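Local coordinates for protein serpin-12 (Manduca sexta, PDB 6CJ7) that probably inhibits serine proteases as a member of the serpin family and controls the prophenoloxidase activation system of larval hemolymph in the moth, at residues Gln85-Arg90 and Tyr229-Leu234; Lys78-Glu83 and Asn366-Pro371; Lys216-Lys221 and Asp246-Ser251; Val236-Lys241 and Ala355-Leu360. All blocks are in the same frame, centred on the assembly; numbering follows the deposited sequence.

Contact 1: residues Gln85-Arg90 and Tyr229-Leu234; sequences QKRNSR and YNEYSL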
loop_
_atom_site.group_PDB
_atom_site.type_symbol
_atom_site.label_atom_id
_atom_site.label_comp_id
_atom_site.label_asym_id
_atom_site.label_seq_id
_atom_site.Cartn_x
_atom_site.Cartn_y
_atom_site.Cartn_z
ATOM N N GLN A 85 -10.086 -6.656 11.019
ATOM C CA GLN A 85 -11.431 -6.326 11.471
ATOM C C GLN A 85 -11.641 -6.618 12.949
ATOM O O GLN A 85 -12.611 -6.123 13.528
ATOM C CB GLN A 85 -12.451 -7.065 10.608
ATOM C CG GLN A 85 -12.456 -6.502 9.198
ATOM C CD GLN A 85 -13.196 -7.369 8.220
ATOM O OE1 GLN A 85 -12.936 -7.327 7.017
ATOM N NE2 GLN A 85 -14.133 -8.162 8.726
ATOM N N LYS A 86 -10.748 -7.384 13.580
ATOM C CA LYS A 86 -10.864 -7.589 15.021
ATOM C C LYS A 86 -10.470 -6.351 15.812
ATOM O O LYS A 86 -10.783 -6.274 17.004
ATOM C CB LYS A 86 -9.989 -8.753 15.484
ATOM C CG LYS A 86 -10.552 -10.124 15.229
ATOM C CD LYS A 86 -9.850 -11.142 16.110
ATOM C CE LYS A 86 -8.983 -12.083 15.299
ATOM N NZ LYS A 86 -8.012 -12.808 16.171
ATOM N N ARG A 87 -9.786 -5.401 15.183
ATOM C CA ARG A 87 -9.211 -4.281 15.915
ATOM C C ARG A 87 -10.286 -3.249 16.223
ATOM O O ARG A 87 -11.052 -2.851 15.337
ATOM C CB ARG A 87 -8.064 -3.671 15.113
ATOM C CG ARG A 87 -6.846 -4.598 15.049
ATOM C CD ARG A 87 -5.777 -4.183 14.041
ATOM N NE ARG A 87 -4.692 -5.161 14.065
ATOM C CZ ARG A 87 -4.007 -5.562 12.995
ATOM N NH1 ARG A 87 -4.268 -5.053 11.791
ATOM N NH2 ARG A 87 -3.056 -6.482 13.143
ATOM N N ASN A 88 -10.344 -2.831 17.498
ATOM C CA ASN A 88 -11.281 -1.825 18.002
ATOM C C ASN A 88 -10.434 -0.800 18.743
ATOM O O ASN A 88 -10.377 -0.791 19.969
ATOM C CB ASN A 88 -12.353 -2.447 18.919
ATOM C CG ASN A 88 -13.450 -3.146 18.140
ATOM O OD1 ASN A 88 -14.048 -2.566 17.231
ATOM N ND2 ASN A 88 -13.725 -4.397 18.495
ATOM N N SER A 89 -9.757 0.054 17.987
ATOM C CA SER A 89 -8.788 0.980 18.545
ATOM C C SER A 89 -8.901 2.302 17.805
ATOM O O SER A 89 -9.681 2.450 16.863
ATOM C CB SER A 89 -7.362 0.436 18.415
ATOM O OG SER A 89 -6.964 0.482 17.056
ATOM N N ARG A 90 -8.092 3.267 18.226
ATOM C CA ARG A 90 -8.078 4.543 17.527
ATOM C C ARG A 90 -7.183 4.545 16.291
ATOM O O ARG A 90 -7.070 5.593 15.634
ATOM C CB ARG A 90 -7.648 5.646 18.496
ATOM C CG ARG A 90 -8.764 6.055 19.484
ATOM C CD ARG A 90 -8.278 6.941 20.597
ATOM N NE ARG A 90 -7.382 6.240 21.509
ATOM C CZ ARG A 90 -6.866 6.762 22.611
ATOM N NH1 ARG A 90 -7.152 8.010 22.943
ATOM N NH2 ARG A 90 -6.059 6.035 23.379
ATOM N N TYR A 229 -1.757 -0.135 21.043
ATOM C CA TYR A 229 -1.892 -1.570 21.314
ATOM C C TYR A 229 -0.925 -2.411 20.481
ATOM O O TYR A 229 -1.115 -3.625 20.339
ATOM C CB TYR A 229 -3.338 -2.043 21.108
ATOM C CG TYR A 229 -4.340 -1.218 21.882
ATOM C CD1 TYR A 229 -4.262 -1.129 23.267
ATOM C CD2 TYR A 229 -5.352 -0.528 21.240
ATOM C CE1 TYR A 229 -5.168 -0.371 23.992
ATOM C CE2 TYR A 229 -6.272 0.235 21.958
ATOM C CZ TYR A 229 -6.168 0.312 23.330
ATOM O OH TYR A 229 -7.073 1.070 24.046
ATOM N N ASN A 230 0.127 -1.774 19.969
ATOM C CA ASN A 230 1.124 -2.392 19.096
ATOM C C ASN A 230 0.478 -3.142 17.933
ATOM O O ASN A 230 0.992 -4.160 17.476
ATOM C CB ASN A 230 2.061 -3.316 19.876
ATOM C CG ASN A 230 3.390 -3.520 19.160
ATOM O OD1 ASN A 230 3.921 -2.593 18.546
ATOM N ND2 ASN A 230 3.918 -4.736 19.216
ATOM N N GLU A 231 -0.644 -2.622 17.431
ATOM C CA GLU A 231 -1.306 -3.257 16.292
ATOM C C GLU A 231 -0.497 -3.071 15.022
ATOM O O GLU A 231 -0.424 -3.975 14.177
ATOM C CB GLU A 231 -2.704 -2.668 16.111
ATOM C CG GLU A 231 -3.647 -3.071 17.227
ATOM C CD GLU A 231 -4.952 -2.314 17.201
ATOM O OE1 GLU A 231 -5.049 -1.322 16.427
ATOM O OE2 GLU A 231 -5.860 -2.702 17.972
ATOM N N TYR A 232 0.115 -1.901 14.880
ATOM C CA TYR A 232 0.900 -1.529 13.716
ATOM C C TYR A 232 2.193 -0.884 14.189
ATOM O O TYR A 232 2.284 -0.385 15.312
ATOM C CB TYR A 232 0.163 -0.530 12.794
ATOM C CG TYR A 232 -1.235 -0.975 12.427
ATOM C CD1 TYR A 232 -1.455 -1.796 11.326
ATOM C CD2 TYR A 232 -2.330 -0.565 13.178
ATOM C CE1 TYR A 232 -2.738 -2.215 11.005
ATOM C CE2 TYR A 232 -3.607 -0.983 12.872
ATOM C CZ TYR A 232 -3.808 -1.793 11.770
ATOM O OH TYR A 232 -5.087 -2.202 11.458
ATOM N N SER A 233 3.173 -0.835 13.290
ATOM C CA SER A 233 4.396 -0.075 13.513
ATOM C C SER A 233 4.690 0.759 12.284
ATOM O O SER A 233 4.436 0.329 11.161
ATOM C CB SER A 233 5.611 -0.984 13.752
ATOM O OG SER A 233 5.398 -1.872 14.836
ATOM N N LEU A 234 5.254 1.945 12.499
ATOM C CA LEU A 234 5.916 2.671 11.424
ATOM C C LEU A 234 7.404 2.370 11.534
ATOM O O LEU A 234 8.044 2.704 12.542
ATOM C CB LEU A 234 5.654 4.177 11.468
ATOM C CG LEU A 234 6.026 4.877 10.148
ATOM C CD1 LEU A 234 5.006 4.548 9.053
ATOM C CD2 LEU A 234 6.155 6.383 10.376
HETATM O O HOH W 1 -8.367 -3.143 18.925
#
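Arg87 and Ser89 reach from the loop after helix 70-85 to Glu231 and Tyr232, where the hairpin turn between strands 220-226 and 232-239 of serpin sheet B ends. Ser89 OG donates to Glu231 OE1 at 2.7 Å, meeting that oxygen on its syn side, 18° out of the carboxylate plane. Asn91, the last loop residue before strand 92-102, braces the pair: its ND2 bonds to the same OE1 and its backbone N to Ser89 OG. The other carboxylate oxygen, Glu231 OE2, accepts from a water 2.7 Å away that also bridges to Asn88 N. Charge and pi contacts belong to Arg87, whose chain runs extended from CG to NE and slides past Glu231 in the opposite direction. Its guanidinium has Glu231 O over one face and a salt bridge to Asp365 through NH2. Arg87 CZ sits 4.5 Å from the centroid of the Tyr232 ring, an off-centre cation-pi contact 35° off the ring normal, while NH1 gives a weak hydrogen bond to Tyr232 OH at 3.0 Å. An alanine in place of Arg87 would probably leave Asp365 without this positive mate and open a gap beside the Tyr232 hydroxyl. Apolar contact is slight: Ser89 CB lies in the plane of the Tyr229 ring at its edge, 3.6 Å from CD2.

Contact 2: residues Lys78-Glu83 and Asn366-Pro371; sequences KKVNEE and NRSSIP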
loop_
_atom_site.group_PDB
_atom_site.type_symbol
_atom_site.label_atom_id
_atom_site.label_comp_id
_atom_site.label_asym_id
_atom_site.label_seq_id
_atom_site.Cartn_x
_atom_site.Cartn_y
_atom_site.Cartn_z
ATOM N N LYS A 78 -7.979 -14.140 3.889
ATOM C CA LYS A 78 -9.096 -14.184 4.820
ATOM C C LYS A 78 -8.613 -13.901 6.234
ATOM O O LYS A 78 -9.232 -13.118 6.965
ATOM C CB LYS A 78 -9.820 -15.534 4.751
ATOM C CG LYS A 78 -11.038 -15.616 5.675
ATOM C CD LYS A 78 -11.808 -16.918 5.456
ATOM C CE LYS A 78 -12.934 -17.058 6.455
ATOM N NZ LYS A 78 -12.482 -17.799 7.670
ATOM N N LYS A 79 -7.477 -14.490 6.620
ATOM C CA LYS A 79 -6.995 -14.300 7.986
ATOM C C LYS A 79 -6.441 -12.897 8.184
ATOM O O LYS A 79 -6.652 -12.294 9.240
ATOM C CB LYS A 79 -5.939 -15.338 8.340
ATOM C CG LYS A 79 -5.728 -15.425 9.839
ATOM C CD LYS A 79 -4.600 -16.355 10.231
ATOM C CE LYS A 79 -4.297 -16.175 11.702
ATOM N NZ LYS A 79 -4.129 -14.721 11.998
ATOM N N VAL A 80 -5.726 -12.358 7.185
ATOM C CA VAL A 80 -5.221 -10.989 7.310
ATOM C C VAL A 80 -6.375 -10.022 7.514
ATOM O O VAL A 80 -6.322 -9.119 8.369
ATOM C CB VAL A 80 -4.385 -10.615 6.070
ATOM C CG1 VAL A 80 -4.055 -9.110 6.082
ATOM C CG2 VAL A 80 -3.122 -11.462 6.011
ATOM N N ASN A 81 -7.440 -10.200 6.740
ATOM C CA ASN A 81 -8.597 -9.330 6.881
ATOM C C ASN A 81 -9.301 -9.547 8.218
ATOM O O ASN A 81 -9.779 -8.586 8.825
ATOM C CB ASN A 81 -9.546 -9.544 5.710
ATOM C CG ASN A 81 -9.103 -8.779 4.477
ATOM O OD1 ASN A 81 -8.726 -7.612 4.579
ATOM N ND2 ASN A 81 -9.131 -9.431 3.310
ATOM N N GLU A 82 -9.378 -10.796 8.686
ATOM C CA GLU A 82 -9.951 -11.057 10.001
ATOM C C GLU A 82 -9.169 -10.351 11.098
ATOM O O GLU A 82 -9.761 -9.789 12.029
ATOM C CB GLU A 82 -9.992 -12.559 10.265
ATOM C CG GLU A 82 -11.202 -13.236 9.651
ATOM C CD GLU A 82 -11.078 -14.748 9.624
ATOM O OE1 GLU A 82 -10.046 -15.274 10.095
ATOM O OE2 GLU A 82 -12.023 -15.410 9.141
ATOM N N GLU A 83 -7.839 -10.372 11.016
ATOM C CA GLU A 83 -7.067 -9.715 12.064
ATOM C C GLU A 83 -7.255 -8.205 12.028
ATOM O O GLU A 83 -7.260 -7.562 13.086
ATOM C CB GLU A 83 -5.578 -10.057 11.957
ATOM C CG GLU A 83 -5.212 -11.504 12.268
ATOM C CD GLU A 83 -5.766 -12.018 13.597
ATOM O OE1 GLU A 83 -6.044 -13.231 13.661
ATOM O OE2 GLU A 83 -5.921 -11.251 14.564
ATOM N N ASN A 366 1.717 -5.729 12.656
ATOM C CA ASN A 366 2.514 -6.500 13.606
ATOM C C ASN A 366 1.951 -7.887 13.872
ATOM O O ASN A 366 2.658 -8.738 14.432
ATOM C CB ASN A 366 2.611 -5.753 14.932
ATOM C CG ASN A 366 3.430 -4.498 14.822
ATOM O OD1 ASN A 366 4.303 -4.404 13.962
ATOM N ND2 ASN A 366 3.163 -3.526 15.687
ATOM N N ARG A 367 0.682 -8.113 13.558
ATOM C CA ARG A 367 0.098 -9.424 13.806
ATOM C C ARG A 367 0.255 -10.334 12.594
ATOM O O ARG A 367 0.511 -11.534 12.740
ATOM C CB ARG A 367 -1.386 -9.296 14.172
ATOM C CG ARG A 367 -2.101 -10.669 14.335
ATOM C CD ARG A 367 -2.090 -11.101 15.741
ATOM N NE ARG A 367 -2.693 -12.427 16.000
ATOM C CZ ARG A 367 -3.716 -12.631 16.820
ATOM N NH1 ARG A 367 -4.282 -11.603 17.448
ATOM N NH2 ARG A 367 -4.169 -13.858 17.011
ATOM N N SER A 368 0.124 -9.779 11.394
ATOM C CA SER A 368 0.222 -10.574 10.174
ATOM C C SER A 368 1.598 -10.512 9.518
ATOM O O SER A 368 1.849 -11.272 8.574
ATOM C CB SER A 368 -0.853 -10.133 9.172
ATOM O OG SER A 368 -2.136 -10.557 9.611
ATOM N N SER A 369 2.483 -9.630 9.994
ATOM C CA SER A 369 3.865 -9.535 9.519
ATOM C C SER A 369 3.930 -9.243 8.025
ATOM O O SER A 369 4.615 -9.934 7.268
ATOM C CB SER A 369 4.653 -10.803 9.846
ATOM O OG SER A 369 4.727 -10.998 11.247
ATOM N N ILE A 370 3.225 -8.192 7.611
ATOM C CA ILE A 370 3.228 -7.759 6.209
ATOM C C ILE A 370 3.325 -6.243 6.147
ATOM O O ILE A 370 2.901 -5.524 7.061
ATOM C CB ILE A 370 1.966 -8.223 5.452
ATOM C CG1 ILE A 370 0.695 -7.737 6.143
ATOM C CG2 ILE A 370 1.942 -9.735 5.275
ATOM C CD1 ILE A 370 -0.516 -7.786 5.224
ATOM N N PRO A 371 3.909 -5.726 5.062
ATOM C CA PRO A 371 3.944 -4.273 4.833
ATOM C C PRO A 371 2.648 -3.792 4.198
ATOM O O PRO A 371 2.354 -4.088 3.034
ATOM C CB PRO A 371 5.144 -4.103 3.892
ATOM C CG PRO A 371 5.160 -5.395 3.107
ATOM C CD PRO A 371 4.735 -6.464 4.090
HETATM O O HOH W 2 -2.745 -13.209 9.755
HETATM O O HOH W 3 -3.768 -8.453 9.681
#
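Val80 and Ser368 mark the closest backbone approach, 6.2 Å between their CA atoms, where the turn joining strands 359-365 and 370-377 meets the last turns of helix 70-85. The turn carries a G1 beta bulge, with Ser369 and Ile370 both facing Asp365. No direct hydrogen bond spans the two segments; waters do that work around Ser368 OG. One water, accepting from Lys79 NZ, donates to OG at 2.7 Å. A second accepts from OG, also at 2.7 Å, and donates to the helix carbonyl Val80 O. Farther along, Glu83 OE2 stands over one face of the Arg367 guanidinium, 3.3 Å from NH1. This salt bridge rests on charge, since no N-H points at the oxygen. Glu83 OE1 accepts from Lys79 NZ at 2.9 Å, on its anti side and 32° out of the carboxylate plane, and Lys86 NZ pairs with OE2, so three cations gather on one carboxylate. Val80 CG1 and Ile370 CD1 touch tip to tip at 3.9 Å. Both of these apolar side chains also lie on Phe41 of helix 40-51, while Asp365 OD1, at the end of strand 359-365, accepts from the backbone N atoms of Arg367 and Ser368.

Contact 3: residues Lys216-Lys221 and Asp246-Ser251; sequences KPAMAK and DALLSS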
loop_
_atom_site.group_PDB
_atom_site.type_symbol
_atom_site.label_atom_id
_atom_site.label_comp_id
_atom_site.label_asym_id
_atom_site.label_seq_id
_atom_site.Cartn_x
_atom_site.Cartn_y
_atom_site.Cartn_z
ATOM N N LYS A 216 23.632 -2.811 8.876
ATOM C CA LYS A 216 24.811 -2.624 8.035
ATOM C C LYS A 216 24.657 -3.186 6.627
ATOM O O LYS A 216 25.111 -2.517 5.681
ATOM C CB LYS A 216 26.057 -3.209 8.715
ATOM C CG LYS A 216 26.619 -2.343 9.835
ATOM C CD LYS A 216 27.008 -0.926 9.378
ATOM C CE LYS A 216 27.708 -0.886 8.018
ATOM N NZ LYS A 216 27.719 0.494 7.453
ATOM N N PRO A 217 24.061 -4.363 6.403
ATOM C CA PRO A 217 23.797 -4.786 5.015
ATOM C C PRO A 217 22.994 -3.775 4.211
ATOM O O PRO A 217 23.000 -3.848 2.974
ATOM C CB PRO A 217 23.032 -6.109 5.178
ATOM C CG PRO A 217 22.786 -6.275 6.644
ATOM C CD PRO A 217 23.806 -5.461 7.352
ATOM N N ALA A 218 22.316 -2.831 4.863
ATOM C CA ALA A 218 21.577 -1.783 4.180
ATOM C C ALA A 218 22.217 -0.409 4.305
ATOM O O ALA A 218 21.750 0.529 3.647
ATOM C CB ALA A 218 20.135 -1.715 4.713
ATOM N N MET A 219 23.265 -0.265 5.116
ATOM C CA MET A 219 23.915 1.019 5.383
ATOM C C MET A 219 22.891 2.076 5.801
ATOM O O MET A 219 22.772 3.145 5.193
ATOM C CB MET A 219 24.721 1.498 4.172
ATOM C CG MET A 219 25.753 0.509 3.655
ATOM S SD MET A 219 27.046 1.334 2.694
ATOM C CE MET A 219 26.344 1.301 1.037
ATOM N N ALA A 220 22.151 1.766 6.866
ATOM C CA ALA A 220 21.012 2.598 7.224
ATOM C C ALA A 220 20.691 2.449 8.704
ATOM O O ALA A 220 20.937 1.402 9.305
ATOM C CB ALA A 220 19.784 2.243 6.384
ATOM N N LYS A 221 20.132 3.511 9.274
ATOM C CA LYS A 221 19.582 3.468 10.618
ATOM C C LYS A 221 18.111 3.083 10.544
ATOM O O LYS A 221 17.418 3.403 9.578
ATOM C CB LYS A 221 19.715 4.822 11.316
ATOM C CG LYS A 221 21.118 5.247 11.645
ATOM C CD LYS A 221 21.087 6.672 12.176
ATOM C CE LYS A 221 22.476 7.166 12.542
ATOM N NZ LYS A 221 22.412 8.482 13.235
ATOM N N ASP A 246 17.487 5.277 -2.750
ATOM C CA ASP A 246 17.124 4.304 -3.769
ATOM C C ASP A 246 18.024 3.075 -3.734
ATOM O O ASP A 246 17.538 1.958 -3.949
ATOM C CB ASP A 246 17.119 4.990 -5.133
ATOM C CG ASP A 246 15.872 5.837 -5.326
ATOM O OD1 ASP A 246 14.751 5.278 -5.195
ATOM O OD2 ASP A 246 16.005 7.057 -5.563
ATOM N N ALA A 247 19.308 3.254 -3.429
ATOM C CA ALA A 247 20.175 2.116 -3.133
ATOM C C ALA A 247 19.639 1.330 -1.947
ATOM O O ALA A 247 19.568 0.094 -1.979
ATOM C CB ALA A 247 21.597 2.598 -2.851
ATOM N N LEU A 248 19.246 2.041 -0.891
ATOM C CA LEU A 248 18.650 1.395 0.272
ATOM C C LEU A 248 17.428 0.577 -0.119
ATOM O O LEU A 248 17.308 -0.599 0.248
ATOM C CB LEU A 248 18.281 2.459 1.309
ATOM C CG LEU A 248 17.415 2.001 2.476
ATOM C CD1 LEU A 248 18.167 0.970 3.301
ATOM C CD2 LEU A 248 17.013 3.197 3.328
ATOM N N LEU A 249 16.511 1.180 -0.879
ATOM C CA LEU A 249 15.261 0.499 -1.183
ATOM C C LEU A 249 15.498 -0.744 -2.034
ATOM O O LEU A 249 14.870 -1.784 -1.803
ATOM C CB LEU A 249 14.296 1.461 -1.875
ATOM C CG LEU A 249 13.008 0.818 -2.382
ATOM C CD1 LEU A 249 12.215 0.242 -1.219
ATOM C CD2 LEU A 249 12.185 1.832 -3.141
ATOM N N SER A 250 16.414 -0.670 -3.002
ATOM C CA SER A 250 16.672 -1.821 -3.866
ATOM C C SER A 250 17.186 -3.020 -3.075
ATOM O O SER A 250 16.828 -4.168 -3.370
ATOM C CB SER A 250 17.669 -1.440 -4.959
ATOM O OG SER A 250 17.089 -0.534 -5.876
ATOM N N SER A 251 18.015 -2.776 -2.058
ATOM C CA SER A 251 18.668 -3.850 -1.320
ATOM C C SER A 251 17.834 -4.390 -0.165
ATOM O O SER A 251 18.103 -5.500 0.307
ATOM C CB SER A 251 20.018 -3.370 -0.772
ATOM O OG SER A 251 19.848 -2.492 0.333
#
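Ala218 and Leu248 bring their CA atoms within 5.8 Å, where the G1-bulged beta-hairpin turn between strands 198-215 and 220-226 of sheet B packs against the short helix 245-251. The turn is closed by Met219 N bonding to Lys216 O. Met219 then adopts left-handed backbone angles, and Met219 with Ala220 forms the G1 beta bulge against the end of strand 198-215. No hydrogen bond joins the two segments, and the contact is carried largely by one methyl group. Leu248 CG is anti to the backbone N (chi1 169°), and the next torsion (chi2 64°) sets CD1 against the turn. There CD1 meets two alanine methyls from the bulged chain: Ala218 CB at 3.6 Å and Ala220 CB at 3.7 Å. The carbonyl Ala218 O also lies 3.6 Å from CD1, so the methyl rests against backbone as well as side chains. The small alanine side chains probably allow this close approach of helix and turn. At the helix end, Ser251 OG turns back on its own helix and donates to Leu248 O at 3.2 Å. That same hydroxyl oxygen comes only loosely near the turn, 4.3 Å from Pro217 O. The other methyl, Leu248 CD2, packs on Val237, and Leu248 also touches Pro239 of strand 232-239, the next strand of sheet B. The helix is held elsewhere by a salt bridge from Asp246 to Arg376 in strand 370-377, and Leu249 packs on Phe25 and Ala29 of helix 19-31.

Contact 4: residues Val236-Lys241 and Ala355-Leu360; sequences VVLPLK and ANKPFL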
loop_
_atom_site.group_PDB
_atom_site.type_symbol
_atom_site.label_atom_id
_atom_site.label_comp_id
_atom_site.label_asym_id
_atom_site.label_seq_id
_atom_site.Cartn_x
_atom_site.Cartn_y
_atom_site.Cartn_z
ATOM N N VAL A 236 10.920 3.166 10.107
ATOM C CA VAL A 236 11.554 4.261 9.382
ATOM C C VAL A 236 13.014 3.901 9.176
ATOM O O VAL A 236 13.713 3.526 10.128
ATOM C CB VAL A 236 11.407 5.596 10.130
ATOM C CG1 VAL A 236 12.022 6.732 9.311
ATOM C CG2 VAL A 236 9.943 5.865 10.441
ATOM N N VAL A 237 13.472 3.998 7.929
ATOM C CA VAL A 237 14.796 3.535 7.550
ATOM C C VAL A 237 15.496 4.695 6.863
ATOM O O VAL A 237 14.986 5.237 5.873
ATOM C CB VAL A 237 14.721 2.300 6.634
ATOM C CG1 VAL A 237 16.090 1.678 6.492
ATOM C CG2 VAL A 237 13.729 1.279 7.193
ATOM N N LEU A 238 16.650 5.081 7.397
ATOM C CA LEU A 238 17.323 6.308 7.012
ATOM C C LEU A 238 18.714 5.970 6.482
ATOM O O LEU A 238 19.537 5.427 7.234
ATOM C CB LEU A 238 17.416 7.237 8.215
ATOM C CG LEU A 238 18.031 8.619 8.087
ATOM C CD1 LEU A 238 17.227 9.500 7.165
ATOM C CD2 LEU A 238 18.137 9.255 9.475
ATOM N N PRO A 239 19.033 6.267 5.218
ATOM C CA PRO A 239 20.360 5.938 4.699
ATOM C C PRO A 239 21.430 6.709 5.442
ATOM O O PRO A 239 21.241 7.853 5.853
ATOM C CB PRO A 239 20.285 6.368 3.226
ATOM C CG PRO A 239 18.869 6.596 2.935
ATOM C CD PRO A 239 18.182 6.953 4.225
ATOM N N LEU A 240 22.570 6.055 5.629
ATOM C CA LEU A 240 23.723 6.758 6.145
ATOM C C LEU A 240 24.303 7.671 5.065
ATOM O O LEU A 240 23.953 7.584 3.884
ATOM C CB LEU A 240 24.784 5.770 6.645
ATOM C CG LEU A 240 24.248 4.715 7.615
ATOM C CD1 LEU A 240 25.319 3.681 7.930
ATOM C CD2 LEU A 240 23.724 5.365 8.886
ATOM N N LYS A 241 25.204 8.568 5.493
ATOM C CA LYS A 241 25.808 9.534 4.578
ATOM C C LYS A 241 26.406 8.865 3.350
ATOM O O LYS A 241 26.366 9.430 2.253
ATOM C CB LYS A 241 26.881 10.332 5.319
ATOM C CG LYS A 241 27.790 9.473 6.205
ATOM C CD LYS A 241 29.082 10.200 6.569
ATOM C CE LYS A 241 29.853 9.476 7.667
ATOM N NZ LYS A 241 30.770 8.421 7.165
ATOM N N ALA A 355 15.555 12.474 10.656
ATOM C CA ALA A 355 15.127 12.206 9.283
ATOM C C ALA A 355 14.920 13.514 8.519
ATOM O O ALA A 355 13.809 13.859 8.115
ATOM C CB ALA A 355 13.860 11.358 9.290
ATOM N N ASN A 356 16.023 14.247 8.342
ATOM C CA ASN A 356 16.036 15.542 7.669
ATOM C C ASN A 356 16.584 15.436 6.249
ATOM O O ASN A 356 17.120 16.411 5.703
ATOM C CB ASN A 356 16.827 16.565 8.485
ATOM C CG ASN A 356 18.296 16.197 8.639
ATOM O OD1 ASN A 356 18.746 15.146 8.185
ATOM N ND2 ASN A 356 19.052 17.074 9.284
ATOM N N LYS A 357 16.475 14.247 5.679
ATOM C CA LYS A 357 16.897 13.928 4.326
ATOM C C LYS A 357 16.028 12.763 3.888
ATOM O O LYS A 357 15.322 12.169 4.714
ATOM C CB LYS A 357 18.386 13.572 4.274
ATOM C CG LYS A 357 18.765 12.343 5.066
ATOM C CD LYS A 357 20.263 12.098 4.976
ATOM C CE LYS A 357 20.683 10.925 5.839
ATOM N NZ LYS A 357 22.061 10.464 5.507
ATOM N N PRO A 358 16.026 12.425 2.596
ATOM C CA PRO A 358 15.112 11.375 2.121
ATOM C C PRO A 358 15.244 10.051 2.877
ATOM O O PRO A 358 16.344 9.611 3.229
ATOM C CB PRO A 358 15.505 11.224 0.644
ATOM C CG PRO A 358 15.906 12.564 0.266
ATOM C CD PRO A 358 16.655 13.141 1.468
ATOM N N PHE A 359 14.100 9.411 3.106
ATOM C CA PHE A 359 14.035 8.217 3.937
ATOM C C PHE A 359 12.889 7.336 3.472
ATOM O O PHE A 359 12.051 7.748 2.667
ATOM C CB PHE A 359 13.877 8.568 5.430
ATOM C CG PHE A 359 12.600 9.306 5.754
ATOM C CD1 PHE A 359 12.566 10.696 5.715
ATOM C CD2 PHE A 359 11.467 8.624 6.151
ATOM C CE1 PHE A 359 11.403 11.386 6.029
ATOM C CE2 PHE A 359 10.297 9.299 6.458
ATOM C CZ PHE A 359 10.264 10.683 6.402
ATOM N N LEU A 360 12.873 6.105 3.982
ATOM C CA LEU A 360 11.828 5.131 3.694
ATOM C C LEU A 360 10.957 4.954 4.928
ATOM O O LEU A 360 11.468 4.873 6.048
ATOM C CB LEU A 360 12.420 3.771 3.341
ATOM C CG LEU A 360 13.268 3.621 2.094
ATOM C CD1 LEU A 360 13.572 2.137 1.934
ATOM C CD2 LEU A 360 12.517 4.165 0.871
#
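Pro239 O accepts a 2.8 Å hydrogen bond from Lys357 NZ, close to where two neighbouring antiparallel strands of serpin sheet B, 232-239 and 359-365, part company. Lys357 CG sits between the backbone N and the carbonyl carbon (chi1 63°), and from there the chain runs extended to its amino group. On the way it crosses the Leu238 side chain at about a right angle, with Lys357 CG 3.9 Å from Leu238 CD1. An alanine in place of Lys357 would probably leave Pro239 O without this charged donor and uncover part of Leu238 CD1. The strands themselves are paired at Val237 and Leu360, a hydrogen-bonded pair. Val237 N donates to Leu360 O at 2.9 Å, and Leu360 N returns a nearly straight bond to Val237 O at 3.0 Å, with an angle of 176° at the hydrogen. Both of these side chains lie on one face of the sheet, where Leu248 of helix 245-251 covers them. Val236 and Leu238 point to the other face and both touch Phe353 of strand 351-354. There Leu238 CD1 packs on Phe359 CB at 3.9 Å, and Val236 CG1 approaches the Phe359 ring obliquely, 3.7 Å from CD2. Where the strands diverge, Pro239 has no N-H to offer, and its CD comes within 3.4 Å of Pro358 O. At the other end, Val236 CA makes a CA-H...O contact of 3.4 Å with Leu360 O, which therefore meets both Val236 CA and Val237 N.

Overall arrangement
From the N terminus, helix 70-85 opens contact 2 at 78-83, and the loop behind it opens contact 1 at 85-90. Residues 216-221 then start contact 3. Contact 1 closes at 229-234, before contact 3 does, so these two cross. Contact 4 opens at 236-241, on the same strand; contact 3 closes next at 246-251, crossing contact 4. Contact 4 closes at 355-360, and contact 2 at 366-371, its loop enclosing the other three. Contacts 1 and 2 meet through Asn366 and tie helix 70-85 and the loop after it to one end of sheet B; contacts 3 and 4 meet and join helix 245-251 to the other end, their centres 26-28 Å from those of the first two.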